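Local coordinates for motility protein B (Helicobacter pylori, PDB 3CYP) that probably forms, together with MotA, the stator of the flagellar motor and links the torque-generating machinery to the cell wall, at residues A27-K32 against D128-P133; I111-D116 against S121-I126. All coordinates share one frame; numbering follows the deposited sequence. Where two conformers were deposited one is given.

Interaction 1 of 2, residues A27-K32 against D128-P133; sequences AKIIQK and DNEFNP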
ATOM      1  N   ALA B  27      -1.394  14.686  -6.404  1.00 12.81           N
ATOM      2  CA  ALA B  27      -2.299  13.778  -7.145  1.00 13.06           C
ATOM      3  C   ALA B  27      -2.523  14.303  -8.535  1.00 12.47           C
ATOM      4  O   ALA B  27      -2.494  13.547  -9.502  1.00 13.16           O
ATOM      5  CB  ALA B  27      -3.655  13.603  -6.382  1.00 12.34           C
ATOM      6  N   LYS B  28      -2.726  15.617  -8.646  1.00 12.42           N
ATOM      7  CA  LYS B  28      -2.928  16.241  -9.926  1.00 12.93           C
ATOM      8  C   LYS B  28      -1.781  15.935 -10.863  1.00 12.27           C
ATOM      9  O   LYS B  28      -2.007  15.547 -12.017  1.00 12.95           O
ATOM     10  CB  LYS B  28      -3.071  17.754  -9.751  1.00 13.29           C
ATOM     11  CG  LYS B  28      -3.267  18.528 -11.050  1.00 14.28           C
ATOM     12  CD  LYS B  28      -3.314  20.024 -10.707  1.00 15.57           C
ATOM     13  CE  LYS B  28      -3.381  20.905 -11.954  1.00 17.15           C
ATOM     14  NZ  LYS B  28      -3.139  22.351 -11.591  1.00 18.38           N
ATOM     15  N   ILE B  29      -0.562  16.163 -10.395  1.00 12.45           N
ATOM     16  CA  ILE B  29       0.639  15.961 -11.215  0.50 13.02           C
ATOM     17  C   ILE B  29       0.800  14.486 -11.555  1.00 12.93           C
ATOM     18  O   ILE B  29       1.207  14.136 -12.659  1.00 12.72           O
ATOM     19  CB  ILE B  29       1.925  16.456 -10.486  0.50 13.51           C
ATOM     20  CG1 ILE B  29       2.020  17.996 -10.490  0.50 14.36           C
ATOM     21  CG2 ILE B  29       3.184  15.876 -11.088  0.50 14.60           C
ATOM     22  CD1 ILE B  29       1.188  18.670 -11.546  0.50 19.24           C
ATOM     23  N   ILE B  30       0.537  13.617 -10.566  1.00 11.86           N
ATOM     24  CA  ILE B  30       0.712  12.184 -10.814  1.00 12.48           C
ATOM     25  C   ILE B  30      -0.131  11.726 -11.988  1.00 13.02           C
ATOM     26  O   ILE B  30       0.332  10.957 -12.825  1.00 13.20           O
ATOM     27  CB  ILE B  30       0.470  11.344  -9.571  1.00 10.76           C
ATOM     28  CG1 ILE B  30       1.551  11.616  -8.548  1.00 12.00           C
ATOM     29  CG2 ILE B  30       0.392   9.853  -9.931  1.00 12.44           C
ATOM     30  CD1 ILE B  30       1.296  11.059  -7.145  1.00 11.09           C
ATOM     31  N   GLN B  31      -1.365  12.205 -12.083  1.00 13.40           N
ATOM     32  CA  GLN B  31      -2.245  11.771 -13.141  1.00 14.89           C
ATOM     33  C   GLN B  31      -1.801  12.249 -14.527  1.00 14.76           C
ATOM     34  O   GLN B  31      -2.300  11.732 -15.533  1.00 17.59           O
ATOM     35  CB  GLN B  31      -3.660  12.219 -12.817  1.00 15.63           C
ATOM     36  CG  GLN B  31      -4.166  11.553 -11.576  1.00 15.13           C
ATOM     37  CD  GLN B  31      -5.521  12.019 -11.178  1.00 18.56           C
ATOM     38  OE1 GLN B  31      -6.516  11.652 -11.816  1.00 20.55           O
ATOM     39  NE2 GLN B  31      -5.593  12.749 -10.068  1.00 22.93           N
ATOM     40  N   LYS B  32      -0.896  13.227 -14.577  1.00 14.83           N
ATOM     41  CA  LYS B  32      -0.351  13.740 -15.846  1.00 15.64           C
ATOM     42  C   LYS B  32       0.846  12.923 -16.341  1.00 15.84           C
ATOM     43  O   LYS B  32       1.254  13.061 -17.501  1.00 16.95           O
ATOM     44  CB  LYS B  32       0.079  15.200 -15.685  1.00 16.17           C
ATOM     45  CG  LYS B  32      -1.081  16.158 -15.415  1.00 17.61           C
ATOM     46  CD  LYS B  32      -0.589  17.567 -15.290  1.00 19.75           C
ATOM     47  CE  LYS B  32      -1.718  18.497 -14.811  1.00 21.31           C
ATOM     48  NZ  LYS B  32      -2.617  18.829 -15.910  1.00 26.08           N
ATOM     49  N   ASP B 128       7.590  21.268 -12.935  1.00 21.44           N
ATOM     50  CA  ASP B 128       7.817  22.692 -13.237  1.00 23.29           C
ATOM     51  C   ASP B 128       6.539  23.449 -13.515  1.00 23.45           C
ATOM     52  O   ASP B 128       6.367  24.552 -12.985  1.00 25.33           O
ATOM     53  CB  ASP B 128       8.712  22.822 -14.459  1.00 23.72           C
ATOM     54  CG  ASP B 128      10.140  22.758 -14.120  1.00 26.39           C
ATOM     55  OD1 ASP B 128      10.459  22.744 -12.906  1.00 34.21           O
ATOM     56  OD2 ASP B 128      10.951  22.743 -15.069  1.00 34.11           O
ATOM     57  N   ASN B 129       5.681  22.892 -14.361  1.00 23.83           N
ATOM     58  CA  ASN B 129       4.431  23.537 -14.763  1.00 24.35           C
ATOM     59  C   ASN B 129       3.515  23.765 -13.567  1.00 24.65           C
ATOM     60  O   ASN B 129       2.860  24.806 -13.447  1.00 24.44           O
ATOM     61  CB  ASN B 129       3.684  22.712 -15.798  1.00 25.44           C
ATOM     62  CG  ASN B 129       4.408  22.627 -17.123  1.00 26.34           C
ATOM     63  OD1 ASN B 129       4.099  21.764 -17.940  1.00 30.27           O
ATOM     64  ND2 ASN B 129       5.364  23.505 -17.337  1.00 25.02           N
ATOM     65  N   GLU B 130       3.474  22.802 -12.662  1.00 23.40           N
ATOM     66  CA  GLU B 130       2.645  22.949 -11.468  1.00 23.76           C
ATOM     67  C   GLU B 130       3.252  23.883 -10.413  1.00 24.06           C
ATOM     68  O   GLU B 130       2.534  24.711  -9.836  1.00 23.40           O
ATOM     69  CB  GLU B 130       2.412  21.589 -10.814  1.00 22.41           C
ATOM     70  CG  GLU B 130       1.546  21.625  -9.547  1.00 21.57           C
ATOM     71  CD  GLU B 130       0.160  22.223  -9.786  1.00 21.20           C
ATOM     72  OE1 GLU B 130      -0.355  22.146 -10.926  1.00 18.95           O
ATOM     73  OE2 GLU B 130      -0.433  22.756  -8.832  1.00 21.80           O
ATOM     74  N   PHE B 131       4.544  23.724 -10.115  1.00 24.10           N
ATOM     75  CA  PHE B 131       5.139  24.347  -8.935  1.00 26.12           C
ATOM     76  C   PHE B 131       5.962  25.597  -9.275  1.00 27.42           C
ATOM     77  O   PHE B 131       6.332  26.329  -8.357  1.00 28.87           O
ATOM     78  CB  PHE B 131       5.953  23.305  -8.132  1.00 24.70           C
ATOM     79  CG  PHE B 131       5.092  22.243  -7.480  1.00 23.74           C
ATOM     80  CD1 PHE B 131       4.381  22.502  -6.300  1.00 21.82           C
ATOM     81  CD2 PHE B 131       4.937  20.990  -8.065  1.00 22.17           C
ATOM     82  CE1 PHE B 131       3.569  21.545  -5.738  1.00 21.37           C
ATOM     83  CE2 PHE B 131       4.127  20.036  -7.493  1.00 21.80           C
ATOM     84  CZ  PHE B 131       3.440  20.312  -6.322  1.00 22.75           C
ATOM     85  N   ASN B 132       6.195  25.841 -10.571  1.00 28.84           N
ATOM     86  CA  ASN B 132       6.851  27.059 -11.053  0.50 29.37           C
ATOM     87  C   ASN B 132       6.184  27.497 -12.365  1.00 30.14           C
ATOM     88  O   ASN B 132       6.809  27.539 -13.421  1.00 30.67           O
ATOM     89  CB  ASN B 132       8.355  26.826 -11.237  0.50 29.65           C
ATOM     90  CG  ASN B 132       9.119  28.122 -11.456  0.50 29.63           C
ATOM     91  OD1 ASN B 132       8.945  28.793 -12.470  0.50 32.56           O
ATOM     92  ND2 ASN B 132       9.959  28.480 -10.499  0.50 30.89           N
ATOM     93  N   PRO B 133       4.868  27.828 -12.302  1.00 30.99           N
ATOM     94  CA  PRO B 133       3.995  27.957 -13.492  1.00 31.35           C
ATOM     95  C   PRO B 133       4.461  28.767 -14.721  1.00 32.78           C
ATOM     96  O   PRO B 133       4.274  28.318 -15.867  1.00 34.00           O
ATOM     97  CB  PRO B 133       2.713  28.578 -12.923  1.00 31.70           C
ATOM     98  CG  PRO B 133       2.744  28.330 -11.497  1.00 30.90           C
ATOM     99  CD  PRO B 133       4.137  28.111 -11.050  1.00 31.38           C
TER
HETATM  100  O   HOH W   1      -2.979  23.186  -8.557  1.00 19.33           O
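Between segments 27-32 and 128-133 the nearest CA atoms are those of Ile-29 and Glu-130, 7.3 Å apart, near the C-terminus of helix 17-30 and in the last turn of helix 117-131. The latter helix runs out at Phe-131, and Asn-132 is the first residue to leave helical backbone angles. Across this gap the contact illustrates how one glutamate can serve an apolar and a charged neighbour at once. Its aliphatic part lies against the CG1 branch of Ile-29, with CG1 3.6 Å from Glu-130 CB; the position of CD1 is doubtful, as Ile-29 was modelled in two conformers. With Glu-130 CG anti to the backbone N (chi1 -180°) and a bend at chi2 (58°), the carboxylate is carried past the isoleucine to the ammonium group of Lys-28. There Glu-130 OE1 receives Lys-28 NZ at 2.9 Å, a salt bridge made on the syn side, 16° out of the carboxylate plane. A water braces the pair, accepting from Lys-28 NZ at 3.2 Å and donating to Glu-130 OE2 at 2.6 Å. The same OE2 is paired with Arg-25, so two basic residues of one helix grip this carboxylate and would be expected to favour its ionised form. Beyond the aliphatic part of Glu-130, Phe-131 adds a looser apolar touch, its CE2 standing 4.2 Å from Ile-29 CG1. Its ring packs on Tyr-22, Arg-25 and Ile-26 of helix 17-30 and on Ile-2, while Ile-29 also touches Ile-126 and Leu-127; on another side of helix 17-30, Ala-27 and Ile-30 meet Leu-73 of helix 58-75.

Interaction 2 of 2, residues I111-D116 against S121-I126; sequences IFFSTD and SKIHSI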
ATOM      1  N   ILE B 111       7.632  11.676  -1.486  1.00 12.25           N
ATOM      2  CA  ILE B 111       7.146  11.069  -2.735  1.00 13.05           C
ATOM      3  C   ILE B 111       8.364  10.722  -3.596  1.00 12.09           C
ATOM      4  O   ILE B 111       9.173  11.606  -3.884  1.00 12.22           O
ATOM      5  CB  ILE B 111       6.258  12.023  -3.523  1.00 12.44           C
ATOM      6  CG1 ILE B 111       4.935  12.298  -2.748  1.00 13.13           C
ATOM      7  CG2 ILE B 111       5.988  11.459  -4.929  1.00 14.43           C
ATOM      8  CD1 ILE B 111       4.011  11.071  -2.578  1.00 15.70           C
ATOM      9  N   PHE B 112       8.509   9.437  -3.924  1.00 11.85           N
ATOM     10  CA  PHE B 112       9.540   8.955  -4.831  1.00 12.51           C
ATOM     11  C   PHE B 112       8.941   8.529  -6.150  1.00 12.04           C
ATOM     12  O   PHE B 112       7.932   7.806  -6.196  1.00 12.23           O
ATOM     13  CB  PHE B 112      10.337   7.845  -4.165  1.00 13.40           C
ATOM     14  CG  PHE B 112      11.486   8.364  -3.358  1.00 14.11           C
ATOM     15  CD1 PHE B 112      11.255   9.107  -2.205  1.00 15.08           C
ATOM     16  CD2 PHE B 112      12.817   8.173  -3.765  1.00 17.70           C
ATOM     17  CE1 PHE B 112      12.342   9.592  -1.435  1.00 14.69           C
ATOM     18  CE2 PHE B 112      13.892   8.685  -2.998  1.00 18.39           C
ATOM     19  CZ  PHE B 112      13.648   9.389  -1.863  1.00 17.46           C
ATOM     20  N   PHE B 113       9.573   8.958  -7.237  1.00 11.99           N
ATOM     21  CA  PHE B 113       9.156   8.578  -8.586  1.00 12.60           C
ATOM     22  C   PHE B 113      10.056   7.432  -9.068  1.00 12.49           C
ATOM     23  O   PHE B 113      11.277   7.473  -8.881  1.00 13.52           O
ATOM     24  CB  PHE B 113       9.366   9.749  -9.529  1.00 12.88           C
ATOM     25  CG  PHE B 113       8.578  10.969  -9.142  1.00 14.33           C
ATOM     26  CD1 PHE B 113       7.342  11.178  -9.651  1.00 14.36           C
ATOM     27  CD2 PHE B 113       9.097  11.856  -8.204  1.00 14.89           C
ATOM     28  CE1 PHE B 113       6.592  12.303  -9.253  1.00 14.81           C
ATOM     29  CE2 PHE B 113       8.359  12.975  -7.772  1.00 16.02           C
ATOM     30  CZ  PHE B 113       7.133  13.200  -8.306  1.00 15.17           C
ATOM     31  N   SER B 114       9.432   6.451  -9.699  1.00 12.66           N
ATOM     32  CA  SER B 114      10.157   5.367 -10.358  1.00 11.84           C
ATOM     33  C   SER B 114       9.962   5.583 -11.872  1.00 11.47           C
ATOM     34  O   SER B 114       8.855   5.452 -12.385  1.00 12.15           O
ATOM     35  CB  SER B 114       9.602   4.012  -9.928  1.00 12.21           C
ATOM     36  OG  SER B 114      10.109   2.971 -10.737  1.00 15.30           O
ATOM     37  N   THR B 115      11.058   5.880 -12.549  1.00 11.58           N
ATOM     38  CA  THR B 115      10.981   6.312 -13.919  1.00 12.49           C
ATOM     39  C   THR B 115      12.194   5.866 -14.749  1.00 13.27           C
ATOM     40  O   THR B 115      13.301   5.777 -14.227  1.00 13.35           O
ATOM     41  CB  THR B 115      10.904   7.857 -13.988  1.00 13.83           C
ATOM     42  OG1 THR B 115      10.781   8.262 -15.351  1.00 14.66           O
ATOM     43  CG2 THR B 115      12.132   8.511 -13.327  1.00 13.96           C
ATOM     44  N   ASP B 116      11.957   5.629 -16.019  1.00 13.71           N
ATOM     45  CA  ASP B 116      13.111   5.419 -16.925  1.00 14.24           C
ATOM     46  C   ASP B 116      13.693   6.772 -17.309  1.00 15.15           C
ATOM     47  O   ASP B 116      13.143   7.822 -16.950  1.00 15.91           O
ATOM     48  CB  ASP B 116      12.760   4.496 -18.095  1.00 13.82           C
ATOM     49  CG  ASP B 116      11.970   5.166 -19.218  1.00 16.90           C
ATOM     50  OD1 ASP B 116      11.900   6.391 -19.298  1.00 18.20           O
ATOM     51  OD2 ASP B 116      11.433   4.425 -20.075  1.00 21.43           O
ATOM     52  N   SER B 121      12.345  13.340 -18.051  1.00 21.25           N
ATOM     53  CA  SER B 121      12.234  14.701 -18.565  0.50 21.58           C
ATOM     54  C   SER B 121      10.794  15.205 -18.497  1.00 21.61           C
ATOM     55  O   SER B 121      10.541  16.364 -18.165  1.00 22.22           O
ATOM     56  CB  SER B 121      12.716  14.759 -20.018  0.50 22.32           C
ATOM     57  OG  SER B 121      12.740  16.092 -20.501  0.50 25.00           O
ATOM     58  N   LYS B 122       9.863  14.325 -18.853  1.00 21.43           N
ATOM     59  CA  LYS B 122       8.433  14.626 -18.822  1.00 21.03           C
ATOM     60  C   LYS B 122       7.979  14.928 -17.401  1.00 20.00           C
ATOM     61  O   LYS B 122       7.183  15.857 -17.175  1.00 18.93           O
ATOM     62  CB  LYS B 122       7.624  13.498 -19.419  1.00 21.02           C
ATOM     63  CG  LYS B 122       7.877  13.228 -20.921  1.00 22.00           C
ATOM     64  CD  LYS B 122       7.030  12.094 -21.432  1.00 23.68           C
ATOM     65  CE  LYS B 122       7.088  11.974 -22.940  1.00 28.03           C
ATOM     66  NZ  LYS B 122       6.118  10.950 -23.449  1.00 29.54           N
ATOM     67  N   ILE B 123       8.492  14.170 -16.441  1.00 18.61           N
ATOM     68  CA  ILE B 123       8.142  14.411 -15.044  1.00 18.71           C
ATOM     69  C   ILE B 123       8.626  15.799 -14.636  1.00 18.31           C
ATOM     70  O   ILE B 123       7.896  16.565 -14.023  1.00 18.51           O
ATOM     71  CB  ILE B 123       8.743  13.352 -14.074  1.00 18.33           C
ATOM     72  CG1 ILE B 123       8.321  11.919 -14.491  1.00 16.61           C
ATOM     73  CG2 ILE B 123       8.313  13.693 -12.621  1.00 18.20           C
ATOM     74  CD1 ILE B 123       9.030  10.822 -13.646  1.00 18.00           C
ATOM     75  N   HIS B 124       9.883  16.101 -14.951  1.00 19.46           N
ATOM     76  CA  HIS B 124      10.487  17.375 -14.554  1.00 20.28           C
ATOM     77  C   HIS B 124       9.636  18.544 -15.086  1.00 19.94           C
ATOM     78  O   HIS B 124       9.360  19.520 -14.344  1.00 20.15           O
ATOM     79  CB  HIS B 124      11.921  17.467 -15.108  1.00 20.62           C
ATOM     80  CG  HIS B 124      12.665  18.663 -14.615  1.00 22.61           C
ATOM     81  ND1 HIS B 124      13.777  19.156 -15.254  1.00 26.65           N
ATOM     82  CD2 HIS B 124      12.450  19.475 -13.552  1.00 27.84           C
ATOM     83  CE1 HIS B 124      14.216  20.225 -14.612  1.00 28.49           C
ATOM     84  NE2 HIS B 124      13.445  20.427 -13.561  1.00 29.13           N
ATOM     85  N   SER B 125       9.178  18.414 -16.327  1.00 19.42           N
ATOM     86  CA  SER B 125       8.411  19.486 -16.991  1.00 19.83           C
ATOM     87  C   SER B 125       7.106  19.670 -16.272  1.00 20.01           C
ATOM     88  O   SER B 125       6.685  20.797 -16.023  1.00 20.75           O
ATOM     89  CB  SER B 125       8.129  19.219 -18.462  1.00 20.52           C
ATOM     90  OG  SER B 125       9.317  19.323 -19.207  1.00 26.75           O
ATOM     91  N   ILE B 126       6.483  18.547 -15.944  1.00 18.81           N
ATOM     92  CA  ILE B 126       5.166  18.538 -15.289  1.00 18.31           C
ATOM     93  C   ILE B 126       5.283  19.139 -13.900  1.00 18.58           C
ATOM     94  O   ILE B 126       4.418  19.945 -13.484  1.00 18.09           O
ATOM     95  CB  ILE B 126       4.562  17.090 -15.308  1.00 16.87           C
ATOM     96  CG1 ILE B 126       3.989  16.769 -16.684  1.00 16.24           C
ATOM     97  CG2 ILE B 126       3.418  16.907 -14.241  1.00 17.81           C
ATOM     98  CD1 ILE B 126       3.701  15.267 -16.993  1.00 18.71           C
TER
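Phe-113 and Thr-115 meet Ile-123 where the last strand of the chain, 108-114 in this OmpA-like fold, gives way to helix 117-131, a beta-alpha connection whose helix folds back beside the strand. The backbones stay well apart, with 8.7 Å between the CA atoms of Thr-115 and Ile-123, and no hydrogen bond crosses: side chains do the joining.

The aromatic part is a CH-pi contact. Ile-123 CG2 sits over one face of the Phe-113 ring, 4.2 Å from its centroid and 22° off the normal, displaced toward the CD1-CE1 side. Ile-111 CG2 covers the opposite face, so the ring is held between a methyl from its own strand and one from the helix. Leu-33 and Ile-39 add to its surroundings.

The aliphatic part uses the other branch of the isoleucine. Its CG1 is anti to the carbonyl carbon (chi1 -56°), and the extended end reaches Thr-115 tip to tip, CD1 lying 3.5 Å from Thr-115 CB. Val-37 packs against both residues. One buried side chain thus spans two alternate positions of the chain, 113 and 115, whose side chains face the helix while Ser-114 points away.

Polar bonds organise the turn. Asp-116 is the N-cap of the helix, its OD1 accepting from the backbone N of Asp-119, and its OD2 forms a salt bridge with Arg-36. With OG1 anti to the backbone N (chi1 -178°), beside its own carbonyl carbon, the Thr-115 hydroxyl is turned to the next residue and donates to Asp-116 O at 2.9 Å, in the carbonyl plane and on a lone pair.

Overall arrangement
Helix 117-131 carries one side of both contacts, so that successive turns of a single helix are fastened to different parts of the fold. Interaction 2 ties its middle back to strand 108-114, which immediately precedes it; interaction 1 joins its C-terminal end to helix 17-30, almost a hundred residues earlier. Their centres are about 10 Å apart, on the same side of the domain, and the contacts merge where the side chains of Ile-29 and Ile-126 pack together. Along the chain, both segments of interaction 2 fall between those of interaction 1. The terminal helix of the C-terminal, predicted periplasmic, part of MotB is thereby held against both the sheet and an early helix.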